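Local coordinates for DspB (Aggregatibacter actinomycetemcomitans, PDB 1YHT), which hydrolyses terminal N-acetylhexosamine residues as a family 20 beta-N-acetylhexosaminidase and releases bacteria from biofilms, probably by degrading their polysaccharide matrix, at residues A[21-27]-A[326-332]; A[110-116]-A[174-180]; A[192-196]-A[219-224]. All blocks are in the same frame, centred on the assembly; numbering follows the deposited sequence.

Contact 1: A[21-27]-A[326-332]. With GOL (glycerol), chain C.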
loop_
_atom_site.group_PDB
_atom_site.type_symbol
_atom_site.label_atom_id
_atom_site.label_comp_id
_atom_site.label_asym_id
_atom_site.label_seq_id
_atom_site.Cartn_x
_atom_site.Cartn_y
_atom_site.Cartn_z
ATOM N N LEU A 21 -1.558 6.322 7.985
ATOM C CA LEU A 21 -0.523 6.600 7.022
ATOM C C LEU A 21 -0.267 5.355 6.204
ATOM O O LEU A 21 -0.160 4.238 6.741
ATOM C CB LEU A 21 0.774 6.963 7.731
ATOM C CG LEU A 21 2.036 7.148 6.928
ATOM C CD1 LEU A 21 1.914 8.294 6.003
ATOM C CD2 LEU A 21 3.175 7.332 7.879
ATOM N N MET A 22 -0.137 5.556 4.903
ATOM C CA MET A 22 0.497 4.546 4.072
ATOM C C MET A 22 1.909 5.014 3.784
ATOM O O MET A 22 2.141 6.103 3.192
ATOM C CB MET A 22 -0.285 4.384 2.776
ATOM C CG MET A 22 0.076 3.201 1.999
ATOM S SD MET A 22 1.386 3.225 0.786
ATOM C CE MET A 22 1.918 4.853 0.305
ATOM N N LEU A 23 2.869 4.193 4.156
ATOM C CA LEU A 23 4.258 4.591 4.016
ATOM C C LEU A 23 4.893 3.631 3.042
ATOM O O LEU A 23 4.898 2.398 3.273
ATOM C CB LEU A 23 5.004 4.531 5.368
ATOM C CG LEU A 23 6.436 5.121 5.311
ATOM C CD1 LEU A 23 6.503 6.615 5.027
ATOM C CD2 LEU A 23 7.167 4.823 6.566
ATOM N N ASP A 24 5.423 4.197 1.957
ATOM C CA ASP A 24 6.104 3.420 0.924
ATOM C C ASP A 24 7.575 3.357 1.301
ATOM O O ASP A 24 8.330 4.296 1.101
ATOM C CB ASP A 24 5.874 4.047 -0.445
ATOM C CG ASP A 24 6.815 3.536 -1.523
ATOM O OD1 ASP A 24 7.472 2.468 -1.385
ATOM O OD2 ASP A 24 6.877 4.225 -2.573
ATOM N N ILE A 25 7.945 2.219 1.865
ATOM C CA ILE A 25 9.315 1.976 2.235
ATOM C C ILE A 25 10.032 1.170 1.168
ATOM O O ILE A 25 11.178 0.884 1.332
ATOM C CB ILE A 25 9.466 1.335 3.645
ATOM C CG1 ILE A 25 8.904 -0.087 3.736
ATOM C CG2 ILE A 25 8.821 2.273 4.715
ATOM C CD1 ILE A 25 9.188 -0.716 5.038
ATOM N N ALA A 26 9.361 0.859 0.060
ATOM C CA ALA A 26 9.988 0.121 -1.029
ATOM C C ALA A 26 10.816 1.036 -1.919
ATOM O O ALA A 26 11.884 0.660 -2.383
ATOM C CB ALA A 26 8.922 -0.592 -1.862
ATOM N N ARG A 27 10.286 2.209 -2.209
ATOM C CA ARG A 27 10.971 3.205 -3.048
ATOM C C ARG A 27 11.940 4.111 -2.271
ATOM O O ARG A 27 12.797 4.745 -2.878
ATOM C CB ARG A 27 9.949 4.105 -3.741
ATOM C CG ARG A 27 9.282 3.479 -4.979
ATOM C CD ARG A 27 8.498 2.186 -4.698
ATOM N NE ARG A 27 7.689 1.931 -5.892
ATOM C CZ ARG A 27 6.521 2.492 -6.143
ATOM N NH1 ARG A 27 5.944 3.247 -5.231
ATOM N NH2 ARG A 27 5.908 2.269 -7.307
ATOM N N ALA A 326 -6.464 7.691 4.448
ATOM C CA ALA A 326 -5.030 7.717 4.769
ATOM C C ALA A 326 -4.306 8.720 3.922
ATOM O O ALA A 326 -4.693 8.960 2.782
ATOM C CB ALA A 326 -4.436 6.358 4.561
ATOM N N LEU A 327 -3.271 9.321 4.494
ATOM C CA LEU A 327 -2.213 9.966 3.728
ATOM C C LEU A 327 -1.276 8.893 3.205
ATOM O O LEU A 327 -0.815 8.075 3.994
ATOM C CB LEU A 327 -1.367 10.880 4.598
ATOM C CG LEU A 327 -0.224 11.668 3.932
ATOM C CD1 LEU A 327 -0.714 12.726 2.985
ATOM C CD2 LEU A 327 0.665 12.375 5.004
ATOM N N SER A 328 -0.919 8.975 1.938
ATOM C CA SER A 328 0.087 8.116 1.333
ATOM C C SER A 328 1.346 8.920 0.978
ATOM O O SER A 328 1.272 9.918 0.276
ATOM C CB SER A 328 -0.506 7.461 0.069
ATOM O OG SER A 328 -1.571 6.537 0.354
ATOM N N ILE A 329 2.504 8.492 1.482
ATOM C CA ILE A 329 3.776 9.110 1.172
ATOM C C ILE A 329 4.549 8.151 0.303
ATOM O O ILE A 329 5.093 7.158 0.787
ATOM C CB ILE A 329 4.614 9.402 2.457
ATOM C CG1 ILE A 329 3.807 10.229 3.473
ATOM C CG2 ILE A 329 5.946 10.063 2.038
ATOM C CD1 ILE A 329 4.529 10.523 4.838
ATOM N N TRP A 330 4.634 8.487 -0.970
ATOM C CA TRP A 330 5.233 7.677 -1.973
ATOM C C TRP A 330 6.658 8.121 -2.205
ATOM O O TRP A 330 6.970 9.319 -2.144
ATOM C CB TRP A 330 4.462 7.730 -3.274
ATOM C CG TRP A 330 3.045 7.188 -3.194
ATOM C CD1 TRP A 330 1.918 7.905 -3.104
ATOM C CD2 TRP A 330 2.657 5.821 -3.230
ATOM N NE1 TRP A 330 0.822 7.074 -3.070
ATOM C CE2 TRP A 330 1.254 5.784 -3.140
ATOM C CE3 TRP A 330 3.361 4.619 -3.318
ATOM C CZ2 TRP A 330 0.540 4.600 -3.154
ATOM C CZ3 TRP A 330 2.654 3.441 -3.309
ATOM C CH2 TRP A 330 1.263 3.435 -3.225
ATOM N N GLY A 331 7.499 7.125 -2.498
ATOM C CA GLY A 331 8.962 7.237 -2.422
ATOM C C GLY A 331 9.751 7.469 -3.689
ATOM O O GLY A 331 10.961 7.679 -3.599
ATOM N N GLU A 332 9.093 7.413 -4.843
ATOM C CA GLU A 332 9.761 7.413 -6.186
ATOM C C GLU A 332 10.790 8.495 -6.385
ATOM O O GLU A 332 11.786 8.302 -7.093
ATOM C CB GLU A 332 8.822 7.799 -7.353
ATOM C CG GLU A 332 7.652 7.092 -7.620
ATOM C CD GLU A 332 6.502 7.591 -6.854
ATOM O OE1 GLU A 332 5.667 8.400 -7.378
ATOM O OE2 GLU A 332 6.437 7.079 -5.745
HETATM C C1 GOL C . 2.218 7.550 -6.908
HETATM O O1 GOL C . 2.969 8.630 -7.522
HETATM C C2 GOL C . 2.113 6.406 -7.926
HETATM O O2 GOL C . 0.755 6.058 -8.327
HETATM C C3 GOL C . 2.955 5.184 -7.522
HETATM O O3 GOL C . 4.272 5.445 -6.951
HETATM O O HOH W 1 7.841 6.973 0.949
#
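Oxygen OD2 of D24 is gripped by two donors arriving from opposite faces of its carboxylate plane: G331 N across the contact, 3.0 Å from D24 OD2, and R27 NH1, whose bond to OD2 is also a salt bridge. They meet just past the C-terminal ends of strands 21-24 and 326-329, where the first and last strands of a TIM barrel lie side by side in parallel and close it. Alternating backbone bonds join them: M22 N to L327 O at 2.8 Å, then I329 N to M22 O and D24 N to I329 O. Where the strands part, a water donates to both D24 O and I329 O. The other D24 oxygen, OD1, accepts from A26 N, an Asx turn, and from R27 N, which fixes the carboxylate from its own segment.

L21 and I329 point to the helix side, with L21 CD1 3.6 Å from I329 CD1 and F38 of helix 32-44 packing on both. M22 takes the other face of the sheet. Bends at chi2 and chi3 (-15°, almost eclipsed) carry its methyl over one face of the W330 indole, CE standing 3.5 Å from the six-membered ring centroid and only 7° off the normal; SD lies over the same face, a Met-aromatic contact. On the opposite indole face sits C1 of a glycerol, probably from the crystallisation liquor. D24 OD2 lies at the indole edge, 3.6 Å from W330 CE3.

R27 runs alongside W330, its guanidinium plane 67° from the indole, and its NE is bound by E58. Its pairing with E332 is long and purely electrostatic, E332 OE2 lying well out of the guanidinium plane. E332 OE1 instead accepts from glycerol O1 at 2.7 Å.

Contact 2: A[110-116]-A[174-180]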
loop_
_atom_site.group_PDB
_atom_site.type_symbol
_atom_site.label_atom_id
_atom_site.label_comp_id
_atom_site.label_asym_id
_atom_site.label_seq_id
_atom_site.Cartn_x
_atom_site.Cartn_y
_atom_site.Cartn_z
ATOM N N GLU A 110 -2.294 -0.139 14.613
ATOM C CA GLU A 110 -2.305 -1.313 13.768
ATOM C C GLU A 110 -1.310 -1.198 12.612
ATOM O O GLU A 110 -1.191 -0.154 11.974
ATOM C CB GLU A 110 -3.697 -1.507 13.159
ATOM C CG GLU A 110 -3.834 -2.836 12.423
ATOM C CD GLU A 110 -5.082 -2.983 11.592
ATOM O OE1 GLU A 110 -5.888 -2.050 11.463
ATOM O OE2 GLU A 110 -5.238 -4.087 11.064
ATOM N N LEU A 111 -0.574 -2.268 12.371
ATOM C CA LEU A 111 0.335 -2.376 11.212
ATOM C C LEU A 111 -0.379 -3.184 10.133
ATOM O O LEU A 111 -0.821 -4.300 10.384
ATOM C CB LEU A 111 1.609 -3.065 11.631
ATOM C CG LEU A 111 2.397 -2.348 12.765
ATOM C CD1 LEU A 111 3.747 -3.052 13.093
ATOM C CD2 LEU A 111 2.675 -0.912 12.374
ATOM N N ILE A 112 -0.508 -2.617 8.943
ATOM C CA ILE A 112 -1.125 -3.310 7.849
ATOM C C ILE A 112 -0.036 -3.556 6.796
ATOM O O ILE A 112 0.321 -2.653 6.048
ATOM C CB ILE A 112 -2.331 -2.552 7.267
ATOM C CG1 ILE A 112 -3.321 -2.209 8.389
ATOM C CG2 ILE A 112 -2.941 -3.320 6.066
ATOM C CD1 ILE A 112 -4.517 -1.314 8.002
ATOM N N PRO A 113 0.471 -4.795 6.717
ATOM C CA PRO A 113 1.440 -5.058 5.637
ATOM C C PRO A 113 0.757 -5.091 4.276
ATOM O O PRO A 113 -0.381 -5.548 4.189
ATOM C CB PRO A 113 2.035 -6.430 6.011
ATOM C CG PRO A 113 0.837 -7.181 6.645
ATOM C CD PRO A 113 0.210 -6.013 7.527
ATOM N N GLU A 114 1.467 -4.638 3.230
ATOM C CA GLU A 114 1.026 -4.735 1.848
ATOM C C GLU A 114 2.026 -5.519 1.051
ATOM O O GLU A 114 3.160 -5.059 0.818
ATOM C CB GLU A 114 0.799 -3.362 1.148
ATOM C CG GLU A 114 0.204 -3.524 -0.256
ATOM C CD GLU A 114 0.052 -2.260 -1.084
ATOM O OE1 GLU A 114 0.156 -1.132 -0.553
ATOM O OE2 GLU A 114 -0.138 -2.425 -2.323
ATOM N N LEU A 115 1.583 -6.688 0.584
ATOM C CA LEU A 115 2.354 -7.494 -0.342
ATOM C C LEU A 115 1.665 -7.340 -1.689
ATOM O O LEU A 115 0.684 -7.992 -1.953
ATOM C CB LEU A 115 2.383 -8.957 0.142
ATOM C CG LEU A 115 3.371 -9.895 -0.545
ATOM C CD1 LEU A 115 4.796 -9.515 -0.193
ATOM C CD2 LEU A 115 3.068 -11.350 -0.184
ATOM N N ASP A 116 2.171 -6.421 -2.510
ATOM C CA ASP A 116 1.475 -6.024 -3.712
ATOM C C ASP A 116 1.656 -7.107 -4.805
ATOM O O ASP A 116 2.706 -7.757 -4.913
ATOM C CB ASP A 116 1.948 -4.637 -4.195
ATOM C CG ASP A 116 0.957 -3.954 -5.118
ATOM O OD1 ASP A 116 0.018 -4.633 -5.623
ATOM O OD2 ASP A 116 1.158 -2.727 -5.366
ATOM N N THR A 174 0.012 -7.590 15.672
ATOM C CA THR A 174 -0.040 -6.140 15.430
ATOM C C THR A 174 -0.958 -5.803 14.264
ATOM O O THR A 174 -1.251 -4.628 14.032
ATOM C CB THR A 174 1.346 -5.558 15.128
ATOM O OG1 THR A 174 1.846 -6.081 13.874
ATOM C CG2 THR A 174 2.314 -5.874 16.277
ATOM N N SER A 175 -1.425 -6.838 13.545
ATOM C CA SER A 175 -2.098 -6.676 12.267
ATOM C C SER A 175 -3.425 -7.404 12.298
ATOM O O SER A 175 -3.470 -8.585 12.635
ATOM C CB SER A 175 -1.198 -7.223 11.133
ATOM O OG SER A 175 -1.904 -7.184 9.898
ATOM N N GLN A 176 -4.507 -6.692 11.986
ATOM C CA GLN A 176 -5.818 -7.317 11.756
ATOM C C GLN A 176 -6.292 -7.306 10.304
ATOM O O GLN A 176 -7.336 -7.929 9.967
ATOM C CB GLN A 176 -6.858 -6.656 12.667
ATOM C CG GLN A 176 -6.595 -6.999 14.138
ATOM C CD GLN A 176 -5.514 -6.155 14.756
ATOM O OE1 GLN A 176 -5.555 -4.930 14.680
ATOM N NE2 GLN A 176 -4.530 -6.793 15.346
ATOM N N HIS A 177 -5.487 -6.650 9.446
ATOM C CA HIS A 177 -5.786 -6.538 8.039
ATOM C C HIS A 177 -4.503 -6.781 7.282
ATOM O O HIS A 177 -3.438 -6.320 7.720
ATOM C CB HIS A 177 -6.267 -5.127 7.684
ATOM C CG HIS A 177 -7.501 -4.703 8.418
ATOM N ND1 HIS A 177 -7.466 -4.252 9.719
ATOM C CD2 HIS A 177 -8.797 -4.667 8.040
ATOM C CE1 HIS A 177 -8.696 -3.961 10.115
ATOM N NE2 HIS A 177 -9.530 -4.216 9.117
ATOM N N PHE A 178 -4.623 -7.376 6.108
ATOM C CA PHE A 178 -3.477 -7.584 5.216
ATOM C C PHE A 178 -3.870 -7.022 3.867
ATOM O O PHE A 178 -4.931 -7.350 3.339
ATOM C CB PHE A 178 -3.192 -9.099 5.165
ATOM C CG PHE A 178 -1.966 -9.496 4.403
ATOM C CD1 PHE A 178 -0.885 -10.091 5.060
ATOM C CD2 PHE A 178 -1.922 -9.381 3.059
ATOM C CE1 PHE A 178 0.245 -10.522 4.362
ATOM C CE2 PHE A 178 -0.789 -9.810 2.326
ATOM C CZ PHE A 178 0.304 -10.371 2.999
ATOM N N HIS A 179 -2.983 -6.197 3.291
ATOM C CA HIS A 179 -3.276 -5.526 2.050
ATOM C C HIS A 179 -2.661 -6.337 0.905
ATOM O O HIS A 179 -1.445 -6.534 0.857
ATOM C CB HIS A 179 -2.785 -4.085 2.113
ATOM C CG HIS A 179 -3.411 -3.169 1.099
ATOM N ND1 HIS A 179 -3.311 -3.390 -0.266
ATOM C CD2 HIS A 179 -4.147 -2.046 1.247
ATOM C CE1 HIS A 179 -3.945 -2.422 -0.905
ATOM N NE2 HIS A 179 -4.426 -1.571 -0.015
ATOM N N ILE A 180 -3.531 -6.802 0.002
ATOM C CA ILE A 180 -3.134 -7.615 -1.132
ATOM C C ILE A 180 -2.799 -6.846 -2.428
ATOM O O ILE A 180 -2.532 -7.456 -3.505
ATOM C CB ILE A 180 -4.181 -8.757 -1.434
ATOM C CG1 ILE A 180 -5.501 -8.181 -1.945
ATOM C CG2 ILE A 180 -4.332 -9.660 -0.182
ATOM C CD1 ILE A 180 -6.473 -9.167 -2.465
HETATM O O HOH W 2 -1.001 -9.576 -3.324
#
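E110 and H177 meet with their flat groups turned 52° apart, yet the bond between them is nearly straight: H177 ND1 donates to E110 OE2 at 2.6 Å, 174° at the hydrogen. OE2 lies in the imidazole plane and offers its syn lone pair, while Q176 N binds its anti side, somewhat out of the carboxylate plane. The E110 chain, extended beyond CG, reaches across to this double grip.

E114 and H179 instead run side by side in the same direction, E114 CG 3.5 Å from H179 ND1, with E114 OE1 over one imidazole face, offset toward its rim. Their polar ends look further on: E114 OE1 to H51 and H53, E114 OE2 to W216 NE1, and H179 NE2 to T235.

P113 and F178 cross at about a right angle, P113 CG 3.7 Å from F178 CD1; L115 CB meets the same ring at CZ, and V167 of helix 154-171 covers both P113 and F178. Between these layers H179 N bonds to P113 O at 2.8 Å and H179 O accepts from L115 N. Strands 110-117 and 177-181 form a beta-alpha-beta unit of the family 20 TIM barrel, E114 and H179 facing its interior.

Contact 3: A[192-196]-A[219-224]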
loop_
_atom_site.group_PDB
_atom_site.type_symbol
_atom_site.label_atom_id
_atom_site.label_comp_id
_atom_site.label_asym_id
_atom_site.label_seq_id
_atom_site.Cartn_x
_atom_site.Cartn_y
_atom_site.Cartn_z
ATOM N N ASN A 192 -9.200 -9.259 -16.272
ATOM C CA ASN A 192 -10.017 -8.880 -15.129
ATOM C C ASN A 192 -10.768 -10.029 -14.522
ATOM O O ASN A 192 -10.832 -10.108 -13.294
ATOM C CB ASN A 192 -10.999 -7.746 -15.414
ATOM C CG ASN A 192 -11.727 -7.292 -14.142
ATOM O OD1 ASN A 192 -11.167 -6.520 -13.294
ATOM N ND2 ASN A 192 -12.927 -7.821 -13.940
ATOM N N HIS A 193 -11.359 -10.903 -15.340
ATOM C CA HIS A 193 -12.171 -11.982 -14.773
ATOM C C HIS A 193 -11.337 -12.861 -13.879
ATOM O O HIS A 193 -11.772 -13.201 -12.822
ATOM C CB HIS A 193 -12.904 -12.814 -15.832
ATOM C CG HIS A 193 -13.831 -11.985 -16.676
ATOM N ND1 HIS A 193 -15.133 -11.708 -16.305
ATOM C CD2 HIS A 193 -13.615 -11.296 -17.819
ATOM C CE1 HIS A 193 -15.677 -10.898 -17.195
ATOM N NE2 HIS A 193 -14.787 -10.655 -18.132
ATOM N N GLU A 194 -10.142 -13.230 -14.311
ATOM C CA GLU A 194 -9.285 -14.077 -13.470
ATOM C C GLU A 194 -8.794 -13.358 -12.210
ATOM O O GLU A 194 -8.451 -13.999 -11.222
ATOM C CB GLU A 194 -8.097 -14.612 -14.273
ATOM C CG GLU A 194 -8.490 -15.632 -15.309
ATOM C CD GLU A 194 -8.908 -16.971 -14.699
ATOM O OE1 GLU A 194 -8.522 -17.278 -13.519
ATOM O OE2 GLU A 194 -9.627 -17.706 -15.435
ATOM N N PHE A 195 -8.765 -12.022 -12.239
ATOM C CA PHE A 195 -8.394 -11.263 -11.069
ATOM C C PHE A 195 -9.397 -11.467 -9.936
ATOM O O PHE A 195 -9.007 -11.598 -8.786
ATOM C CB PHE A 195 -8.194 -9.783 -11.391
ATOM C CG PHE A 195 -7.824 -8.976 -10.183
ATOM C CD1 PHE A 195 -6.586 -9.194 -9.568
ATOM C CD2 PHE A 195 -8.742 -8.094 -9.605
ATOM C CE1 PHE A 195 -6.238 -8.508 -8.420
ATOM C CE2 PHE A 195 -8.412 -7.368 -8.432
ATOM C CZ PHE A 195 -7.167 -7.577 -7.829
ATOM N N ILE A 196 -10.696 -11.512 -10.253
ATOM C CA ILE A 196 -11.737 -11.757 -9.246
ATOM C C ILE A 196 -11.438 -13.050 -8.521
ATOM O O ILE A 196 -11.447 -13.116 -7.272
ATOM C CB ILE A 196 -13.128 -11.887 -9.883
ATOM C CG1 ILE A 196 -13.485 -10.619 -10.672
ATOM C CG2 ILE A 196 -14.193 -12.255 -8.843
ATOM C CD1 ILE A 196 -13.215 -9.375 -9.989
ATOM N N GLY A 219 -9.163 -2.905 -9.824
ATOM C CA GLY A 219 -9.774 -4.047 -10.483
ATOM C C GLY A 219 -11.248 -4.177 -10.283
ATOM O O GLY A 219 -11.831 -5.153 -10.692
ATOM N N LEU A 220 -11.857 -3.153 -9.673
ATOM C CA LEU A 220 -13.279 -3.169 -9.375
ATOM C C LEU A 220 -14.004 -2.497 -10.513
ATOM O O LEU A 220 -13.994 -1.258 -10.636
ATOM C CB LEU A 220 -13.565 -2.467 -8.031
ATOM C CG LEU A 220 -12.909 -3.119 -6.807
ATOM C CD1 LEU A 220 -13.150 -2.358 -5.525
ATOM C CD2 LEU A 220 -13.378 -4.542 -6.637
ATOM N N ILE A 221 -14.586 -3.337 -11.381
ATOM C CA ILE A 221 -15.302 -2.850 -12.546
ATOM C C ILE A 221 -16.755 -3.277 -12.481
ATOM O O ILE A 221 -17.096 -4.201 -11.783
ATOM C CB ILE A 221 -14.637 -3.286 -13.854
ATOM C CG1 ILE A 221 -14.731 -4.818 -14.050
ATOM C CG2 ILE A 221 -13.158 -2.791 -13.906
ATOM C CD1 ILE A 221 -14.254 -5.241 -15.413
ATOM N N LYS A 222 -17.615 -2.559 -13.187
ATOM C CA LYS A 222 -19.068 -2.841 -13.167
ATOM C C LYS A 222 -19.439 -4.248 -13.621
ATOM O O LYS A 222 -20.353 -4.831 -13.082
ATOM C CB LYS A 222 -19.793 -1.839 -14.061
ATOM C CG LYS A 222 -19.852 -0.451 -13.492
ATOM C CD LYS A 222 -20.622 0.486 -14.454
ATOM C CE LYS A 222 -20.146 1.912 -14.349
ATOM N NZ LYS A 222 -20.745 2.750 -15.473
ATOM N N ASN A 223 -18.713 -4.775 -14.612
ATOM C CA ASN A 223 -18.980 -6.097 -15.176
ATOM C C ASN A 223 -18.839 -7.239 -14.221
ATOM O O ASN A 223 -19.510 -8.257 -14.406
ATOM C CB ASN A 223 -18.028 -6.421 -16.341
ATOM C CG ASN A 223 -18.453 -5.792 -17.619
ATOM O OD1 ASN A 223 -19.541 -5.205 -17.704
ATOM N ND2 ASN A 223 -17.587 -5.870 -18.624
ATOM N N THR A 224 -17.971 -7.084 -13.221
ATOM C CA THR A 224 -17.531 -8.215 -12.377
ATOM C C THR A 224 -17.499 -7.953 -10.854
ATOM O O THR A 224 -17.347 -8.876 -10.091
ATOM C CB THR A 224 -16.118 -8.665 -12.788
ATOM O OG1 THR A 224 -15.184 -7.589 -12.628
ATOM C CG2 THR A 224 -16.057 -9.186 -14.242
#
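T224 meets three side chains at the start of helix 192-208 at once. Its CG2 points to the imidazole of H193, lying 3.4 Å from H193 ND1, and the two side chains cross at about a right angle. With chi1 at 60°, T224 OG1 sits between the backbone N and the carbonyl carbon, a setting that turns the hydroxyl toward the end of I196, whose CD1 is 3.7 Å from OG1. I196 crosses the threonine obliquely, its CG1 also 3.9 Å from T224 CB, and Q227 and I228 pack on the isoleucine from further along the chain.

N192 comes from the opposite direction to T224 and pushes its amide group into the bend of the loop. Its CG is anti to the backbone N (chi1 -174°), which sends the amide away from the helix and across to the other segment. There N192 CG lies 3.8 Å from T224 OG1 and 3.5 Å from I221 CD1, so that the amide has a hydroxyl and an apolar methyl as neighbours.

This is where a helix of the TIM barrel begins: 192-208 follows strand 177-181 and leads into strand 212-216, and the loop 219-224 leaves the C-terminal end of that latter strand and returns over the start of the helix.

G219, at the start of the loop, lies against F195. Having no side chain, it lets the phenyl ring of F195 approach the backbone itself, F195 CE2 being 4.1 Å from G219 CA. The same ring meets F185 at an interplanar angle of about 30° and packs on M215 of strand 212-216.

How the contacts relate
Contacts 1 and 2 belong to one curled parallel sheet, their centres about 14 Å apart and their nearest atoms about 5 Å apart. Strand 49-53 fills the interval, pairing with 18-24 and with 110-117. Its H53 meets W330 of contact 1 edge-to-face and hydrogen-bonds E114 of contact 2, linking the two along the inner wall of the barrel; a bound acetic acid about 4 Å from the W330 side chain marks what is probably the pocket there. Contact 3 lies further out, about 20 Å from the chain centre, with its centre about 22 Å from contact 2 and 26 Å from contact 1. Along the chain, contact 1 encloses the other two, which follow in series.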